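Local structure of vibralactone Cyclase (Boreostereum vibrans, 6KD0) at residues N77-T82 and S131-L136; P85-D90 and K124-A129; G203-Y208 and F274-G279. The protein catalyses the cyclization that forms the fused bicyclic beta-lactone of vibralactone, using the scaffold of an alpha/beta hydrolase. All coordinates share one frame; numbering follows the deposited sequence.

Contact 1: residues N77-T82 and S131-L136; sequences NMHVRT and SIDYRL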
# COMPACT_ATOMS: atom_id res chain seq x y z
N ASN A 77 -10.83 7.19 -18.56
CA ASN A 77 -10.80 8.09 -17.41
C ASN A 77 -10.76 7.24 -16.15
O ASN A 77 -11.21 6.09 -16.15
CB ASN A 77 -12.04 9.00 -17.34
CG ASN A 77 -12.05 10.11 -18.37
OD1 ASN A 77 -11.02 10.68 -18.71
ND2 ASN A 77 -13.25 10.44 -18.85
N MET A 78 -10.24 7.83 -15.07
CA MET A 78 -10.04 7.14 -13.80
C MET A 78 -10.70 7.96 -12.71
O MET A 78 -10.55 9.18 -12.67
CB MET A 78 -8.53 6.98 -13.49
CG MET A 78 -8.27 6.43 -12.10
SD MET A 78 -6.55 5.98 -11.75
CE MET A 78 -5.75 7.59 -11.83
N HIS A 79 -11.46 7.29 -11.84
CA HIS A 79 -12.04 7.94 -10.67
C HIS A 79 -10.97 8.20 -9.61
O HIS A 79 -10.15 7.32 -9.30
CB HIS A 79 -13.16 7.08 -10.10
CG HIS A 79 -13.64 7.54 -8.75
ND1 HIS A 79 -13.71 6.71 -7.66
CD2 HIS A 79 -14.06 8.76 -8.32
CE1 HIS A 79 -14.17 7.38 -6.62
NE2 HIS A 79 -14.37 8.63 -6.99
N VAL A 80 -11.01 9.40 -9.03
CA VAL A 80 -10.11 9.83 -7.98
C VAL A 80 -10.97 10.41 -6.87
O VAL A 80 -11.89 11.18 -7.14
CB VAL A 80 -9.11 10.89 -8.50
CG1 VAL A 80 -8.34 11.50 -7.37
CG2 VAL A 80 -8.18 10.30 -9.55
N ARG A 81 -10.70 10.05 -5.62
CA ARG A 81 -11.39 10.68 -4.50
C ARG A 81 -10.38 11.41 -3.63
O ARG A 81 -9.30 10.88 -3.32
CB ARG A 81 -12.16 9.65 -3.67
CG ARG A 81 -12.69 10.20 -2.34
CD ARG A 81 -13.75 9.27 -1.75
NE ARG A 81 -15.04 9.43 -2.42
CZ ARG A 81 -16.20 8.98 -1.95
NH1 ARG A 81 -16.26 8.34 -0.80
NH2 ARG A 81 -17.30 9.19 -2.65
N THR A 82 -10.74 12.62 -3.20
CA THR A 82 -9.92 13.43 -2.32
C THR A 82 -10.67 13.65 -1.01
O THR A 82 -11.91 13.79 -0.99
CB THR A 82 -9.54 14.78 -2.96
OG1 THR A 82 -10.72 15.57 -3.17
CG2 THR A 82 -8.84 14.57 -4.29
N SER A 131 -7.13 8.99 -3.21
CA SER A 131 -7.27 7.56 -3.46
C SER A 131 -7.74 7.37 -4.90
O SER A 131 -8.62 8.11 -5.36
CB SER A 131 -8.28 6.95 -2.49
OG SER A 131 -8.23 5.53 -2.56
N ILE A 132 -7.18 6.40 -5.62
CA ILE A 132 -7.48 6.30 -7.05
C ILE A 132 -7.88 4.88 -7.44
O ILE A 132 -7.40 3.88 -6.88
CB ILE A 132 -6.30 6.80 -7.92
CG1 ILE A 132 -5.23 5.73 -8.15
CG2 ILE A 132 -5.76 8.11 -7.36
CD1 ILE A 132 -4.43 5.35 -6.89
N ASP A 133 -8.78 4.80 -8.43
CA ASP A 133 -9.31 3.53 -8.93
C ASP A 133 -8.50 3.08 -10.15
O ASP A 133 -8.96 3.12 -11.29
CB ASP A 133 -10.79 3.68 -9.27
CG ASP A 133 -11.66 3.88 -8.03
OD1 ASP A 133 -11.15 3.67 -6.91
OD2 ASP A 133 -12.84 4.26 -8.19
N TYR A 134 -7.26 2.67 -9.89
CA TYR A 134 -6.40 2.19 -10.96
C TYR A 134 -6.98 0.93 -11.59
O TYR A 134 -7.69 0.15 -10.94
CB TYR A 134 -4.97 1.96 -10.44
CG TYR A 134 -4.80 0.93 -9.34
CD1 TYR A 134 -4.71 -0.44 -9.63
CD2 TYR A 134 -4.68 1.33 -8.01
CE1 TYR A 134 -4.54 -1.39 -8.60
CE2 TYR A 134 -4.50 0.40 -6.97
CZ TYR A 134 -4.43 -0.96 -7.28
OH TYR A 134 -4.26 -1.87 -6.28
N ARG A 135 -6.67 0.71 -12.86
CA ARG A 135 -7.27 -0.42 -13.57
C ARG A 135 -6.77 -1.75 -13.02
O ARG A 135 -5.60 -1.89 -12.63
CB ARG A 135 -7.01 -0.30 -15.07
CG ARG A 135 -8.12 0.47 -15.77
CD ARG A 135 -7.78 0.73 -17.24
NE ARG A 135 -6.77 1.77 -17.38
CZ ARG A 135 -6.30 2.22 -18.54
NH1 ARG A 135 -6.75 1.72 -19.69
NH2 ARG A 135 -5.38 3.17 -18.55
N LEU A 136 -7.67 -2.74 -12.97
CA LEU A 136 -7.40 -4.04 -12.37
C LEU A 136 -7.00 -5.08 -13.40
O LEU A 136 -7.42 -5.03 -14.56
CB LEU A 136 -8.64 -4.56 -11.63
CG LEU A 136 -9.14 -3.62 -10.52
CD1 LEU A 136 -10.39 -4.20 -9.88
CD2 LEU A 136 -8.04 -3.39 -9.51
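Asp-133, Met-78 and Ser-131 lose the most surface here, and Asp-133 is gripped twice by His-79. Asp-133 N donates to His-79 O at 3.0 Å, nearly along the C=O axis, and Asp-133 OD2 receives His-79 ND1 at 2.7 Å. The ring meets that oxygen at its edge, 2° out of the ring plane, yet approaches from above the carboxylate, whose plane is turned 59° from the imidazole. Tyr-111 N holds OD1, and Asp-68 takes His-79 NE2; the two carboxylates may favour a protonated imidazole, an effect moderated by the Arg-81 guanidinium, which shares Asp-68. Strands 76-85 and 128-132 run antiparallel, within the mixed central sheet of the alpha/beta hydrolase fold. Ser-131 and Arg-81 form the hydrogen-bonded pair, with Arg-81 N to Ser-131 O and Ser-131 N to Arg-81 O both at 2.9 Å; their side chains share one face, Ser-131 CB beside Arg-81 O. On the other face Val-80 and Ile-132, a non-hydrogen-bonded pair, lie side by side, CG2 to CG2 at 3.9 Å. Met-78, bent at chi3 (66°), crosses Ile-132 obliquely, bringing SD to 3.8 Å from Ile-132 CG1; Met-78 CG rests 3.5 Å from Asp-133 O.

Contact 2: residues P85-D90 and K124-A129; sequences PTSSPD and KLQVCA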
# COMPACT_ATOMS: atom_id res chain seq x y z
N PRO A 85 -9.55 18.09 4.88
CA PRO A 85 -9.94 18.54 6.23
C PRO A 85 -10.61 19.90 6.16
O PRO A 85 -10.21 20.78 5.40
CB PRO A 85 -8.61 18.63 6.99
CG PRO A 85 -7.54 18.61 5.97
CD PRO A 85 -8.09 18.06 4.69
N THR A 86 -11.65 20.06 6.99
CA THR A 86 -12.42 21.30 7.01
C THR A 86 -12.76 21.72 8.43
O THR A 86 -13.82 22.30 8.66
CB THR A 86 -13.73 21.18 6.21
OG1 THR A 86 -14.58 20.20 6.83
CG2 THR A 86 -13.48 20.81 4.78
N SER A 87 -11.89 21.41 9.39
CA SER A 87 -12.13 21.84 10.77
C SER A 87 -11.49 23.19 11.09
O SER A 87 -11.91 23.84 12.06
CB SER A 87 -11.63 20.79 11.76
OG SER A 87 -10.26 20.48 11.58
N SER A 88 -10.49 23.62 10.33
CA SER A 88 -9.93 24.95 10.53
C SER A 88 -10.99 26.02 10.25
O SER A 88 -11.78 25.88 9.31
CB SER A 88 -8.73 25.17 9.62
OG SER A 88 -8.29 26.52 9.69
N PRO A 89 -11.04 27.10 11.05
CA PRO A 89 -11.88 28.25 10.67
C PRO A 89 -11.45 28.91 9.37
O PRO A 89 -12.18 29.78 8.87
CB PRO A 89 -11.73 29.21 11.85
CG PRO A 89 -11.35 28.36 13.00
CD PRO A 89 -10.55 27.21 12.43
N ASP A 90 -10.29 28.53 8.81
CA ASP A 90 -9.70 29.16 7.62
C ASP A 90 -9.98 28.25 6.43
O ASP A 90 -9.24 27.30 6.15
CB ASP A 90 -8.21 29.38 7.83
CG ASP A 90 -7.51 29.96 6.61
OD1 ASP A 90 -8.18 30.27 5.60
OD2 ASP A 90 -6.27 30.10 6.66
N LYS A 124 -7.23 13.38 11.29
CA LYS A 124 -6.26 13.20 12.36
C LYS A 124 -4.96 13.91 12.06
O LYS A 124 -4.38 14.54 12.94
CB LYS A 124 -6.02 11.71 12.61
CG LYS A 124 -4.83 11.41 13.51
CD LYS A 124 -5.26 10.70 14.78
CE LYS A 124 -4.11 10.66 15.79
NZ LYS A 124 -4.41 11.51 16.98
N LEU A 125 -4.50 13.86 10.81
CA LEU A 125 -3.20 14.38 10.44
C LEU A 125 -3.26 15.79 9.87
O LEU A 125 -2.21 16.44 9.72
CB LEU A 125 -2.54 13.46 9.40
CG LEU A 125 -1.63 12.38 9.95
CD1 LEU A 125 -2.19 11.76 11.21
CD2 LEU A 125 -1.37 11.33 8.89
N GLN A 126 -4.46 16.26 9.55
CA GLN A 126 -4.65 17.50 8.80
C GLN A 126 -3.87 17.45 7.49
O GLN A 126 -3.00 18.28 7.22
CB GLN A 126 -4.26 18.70 9.66
CG GLN A 126 -5.18 18.88 10.88
CD GLN A 126 -6.60 19.25 10.49
OE1 GLN A 126 -6.86 20.35 10.04
NE2 GLN A 126 -7.52 18.30 10.63
N VAL A 127 -4.19 16.45 6.67
CA VAL A 127 -3.64 16.34 5.32
C VAL A 127 -4.80 16.05 4.38
O VAL A 127 -5.82 15.51 4.78
CB VAL A 127 -2.56 15.24 5.19
CG1 VAL A 127 -1.43 15.46 6.19
CG2 VAL A 127 -3.19 13.87 5.37
N CYS A 128 -4.63 16.44 3.11
CA CYS A 128 -5.53 16.03 2.05
C CYS A 128 -5.08 14.66 1.54
O CYS A 128 -3.92 14.49 1.16
CB CYS A 128 -5.53 17.03 0.90
SG CYS A 128 -6.06 18.67 1.40
N ALA A 129 -5.99 13.70 1.56
CA ALA A 129 -5.70 12.36 1.06
C ALA A 129 -6.28 12.20 -0.34
O ALA A 129 -7.31 12.79 -0.67
CB ALA A 129 -6.25 11.29 1.98
O HOH W 1 -10.61 18.09 10.25
O HOH W 2 -8.94 21.72 8.84
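Van der Waals contact between 85-90 and 124-129 comes mainly from the ring of Pro-85, the residue with the most surface buried in this contact. Pro-85 CD makes an apolar contact with Cys-128 SG at 3.9 Å and lies 3.4 Å from Val-127 O, while Pro-85 CB sits 3.8 Å from Gln-126 NE2, against the amide. The strand 76-85 thus meets the short connection between helix 115-125 and strand 128-132. Gln-126 is the first residue beyond the helix to leave helical geometry, with positive phi (55°), and its side chain is bent at chi2 (-67°), which folds the amide back toward the loop. NE2 also donates to Asp-123 O in that helix. Polar contact runs through two waters. Water 1 accepts from Ser-87 OG at 2.8 Å and from Gln-126 NE2 at 3.1 Å. Water 2 donates to Gln-126 OE1 at 2.8 Å and to Ser-87 OG at a longer 3.3 Å, and accepts from Ser-88 N at 2.9 Å. Within the loop, Ser-88 OG receives Asp-90 N in an ST turn. The hydrogen bonds between the segments therefore pass through water, and most of the direct contact comes from the Pro-85 ring.

Contact 3: residues G203-Y208 and F274-G279; sequences GQLVQY and FFMSCG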
# COMPACT_ATOMS: atom_id res chain seq x y z
N GLY A 203 8.18 11.47 1.11
CA GLY A 203 8.14 10.30 1.96
C GLY A 203 7.31 9.21 1.32
O GLY A 203 6.52 9.46 0.40
N GLN A 204 7.52 8.00 1.81
CA GLN A 204 6.79 6.86 1.29
C GLN A 204 6.53 5.85 2.40
O GLN A 204 7.43 5.50 3.16
CB GLN A 204 7.57 6.18 0.17
CG GLN A 204 6.91 4.90 -0.30
CD GLN A 204 7.38 4.52 -1.67
OE1 GLN A 204 8.55 4.71 -2.00
NE2 GLN A 204 6.47 4.01 -2.49
N LEU A 205 5.30 5.35 2.46
CA LEU A 205 4.91 4.30 3.39
C LEU A 205 4.38 3.13 2.59
O LEU A 205 3.54 3.33 1.70
CB LEU A 205 3.84 4.79 4.37
CG LEU A 205 3.47 3.81 5.50
CD1 LEU A 205 3.10 4.59 6.75
CD2 LEU A 205 2.31 2.89 5.10
N VAL A 206 4.84 1.92 2.90
CA VAL A 206 4.24 0.74 2.27
C VAL A 206 3.97 -0.33 3.31
O VAL A 206 4.67 -0.44 4.33
CB VAL A 206 5.09 0.18 1.10
CG1 VAL A 206 5.25 1.22 0.00
CG2 VAL A 206 6.44 -0.28 1.60
N GLN A 207 2.95 -1.14 3.05
CA GLN A 207 2.61 -2.26 3.92
C GLN A 207 2.70 -3.53 3.09
O GLN A 207 1.98 -3.68 2.10
CB GLN A 207 1.20 -2.10 4.51
CG GLN A 207 0.93 -0.74 5.15
CD GLN A 207 -0.55 -0.48 5.40
OE1 GLN A 207 -1.39 -0.80 4.56
NE2 GLN A 207 -0.87 0.11 6.55
N TYR A 208 3.58 -4.45 3.51
CA TYR A 208 3.75 -5.81 3.00
C TYR A 208 3.55 -5.93 1.48
O TYR A 208 2.71 -6.72 1.05
CB TYR A 208 2.80 -6.77 3.77
CG TYR A 208 1.37 -6.28 4.06
CD1 TYR A 208 0.38 -6.34 3.10
CD2 TYR A 208 1.02 -5.79 5.32
CE1 TYR A 208 -0.92 -5.92 3.35
CE2 TYR A 208 -0.29 -5.34 5.59
CZ TYR A 208 -1.25 -5.42 4.60
OH TYR A 208 -2.55 -4.99 4.81
N PHE A 274 8.99 4.22 5.20
CA PHE A 274 8.43 3.55 6.37
C PHE A 274 7.79 2.26 5.88
O PHE A 274 6.81 2.29 5.12
CB PHE A 274 7.42 4.45 7.09
CG PHE A 274 6.94 3.91 8.43
CD1 PHE A 274 5.87 3.03 8.50
CD2 PHE A 274 7.53 4.33 9.61
CE1 PHE A 274 5.43 2.55 9.73
CE2 PHE A 274 7.10 3.86 10.84
CZ PHE A 274 6.04 2.97 10.90
N PHE A 275 8.35 1.13 6.31
CA PHE A 275 8.01 -0.19 5.79
C PHE A 275 7.34 -1.00 6.89
O PHE A 275 7.86 -1.08 8.01
CB PHE A 275 9.27 -0.89 5.28
CG PHE A 275 9.00 -2.01 4.34
CD1 PHE A 275 8.54 -3.23 4.82
CD2 PHE A 275 9.20 -1.85 2.97
CE1 PHE A 275 8.28 -4.28 3.94
CE2 PHE A 275 8.95 -2.90 2.10
CZ PHE A 275 8.49 -4.11 2.59
N MET A 276 6.20 -1.60 6.58
CA MET A 276 5.46 -2.39 7.55
C MET A 276 5.33 -3.81 7.02
O MET A 276 4.90 -4.00 5.88
CB MET A 276 4.08 -1.79 7.81
CG MET A 276 4.15 -0.35 8.20
SD MET A 276 2.54 0.32 8.59
CE MET A 276 2.27 -0.41 10.21
N SER A 277 5.68 -4.79 7.84
CA SER A 277 5.74 -6.18 7.42
C SER A 277 4.90 -7.05 8.35
O SER A 277 4.83 -6.80 9.56
CB SER A 277 7.19 -6.68 7.41
OG SER A 277 7.29 -7.98 6.82
N CYS A 278 4.28 -8.07 7.78
CA CYS A 278 3.61 -9.11 8.55
C CYS A 278 4.48 -10.36 8.54
O CYS A 278 5.01 -10.74 7.49
CB CYS A 278 2.22 -9.41 7.99
SG CYS A 278 1.07 -8.04 8.20
N GLY A 279 4.59 -11.01 9.70
CA GLY A 279 5.55 -12.09 9.82
C GLY A 279 5.12 -13.37 9.12
O GLY A 279 5.95 -14.10 8.60
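Parallel strands 203-207 and 273-278 lie side by side in the central sheet of the alpha/beta hydrolase fold; the axes of 203-207 and 274-278 approach to 4.9 Å at an angle of 5°. Four backbone bonds alternate between them: Phe-274 N to Gln-204 O, Val-206 N to Phe-274 O, Met-276 N to Val-206 O, and Tyr-208 N to Met-276 O, the last and shortest at 2.7 Å. Each carbonyl is met nearly along its C=O axis. On one face Leu-205 CD1 touches Phe-274 CD1 at 3.6 Å, with the two side chains pointing the same way, and Gln-207 CG lies 3.9 Å from Met-276 SD, which also sits in plane at the edge of the Phe-274 ring. The opposite face has Val-206 CG2 at 3.5 Å from Phe-275 CD2, these side chains crossing obliquely. Farther out, helix 321-338 covers the Phe-274 and Met-276 face and helix 178-192 packs on Val-206, while Gln-176 holds Gln-207 OE1. Tyr-208 has left the strand with positive phi (37°), and its ring reaches Ser-177, Asp-281 and His-311, a probable catalytic triad. Cys-278 SG makes an oblique sulfur-aromatic contact with that ring, 3.7 Å from Tyr-208 CD2.

In the fold
All three contacts reach one mixed sheet, contact 2 at a strand end and the adjoining loop. Contacts 1 and 2 share strand 128-132 and touch where Thr-82 CB lies 3.8 Å from Ala-129 O, although their centres are 22 Å apart; along the chain, the segments of contact 2 fall between those of contact 1. Contact 3 follows later in the sequence and stands apart, its nearest atoms about 11 Å from contact 1 and about 8 Å from contact 2. Tyr-208 of contact 3 touches the probable triad, whereas Tyr-134 of contact 1 touches the putative nucleophile elbow and only comes near the triad. Contact 2, centred about 22 Å from the chain centre, is the most peripheral.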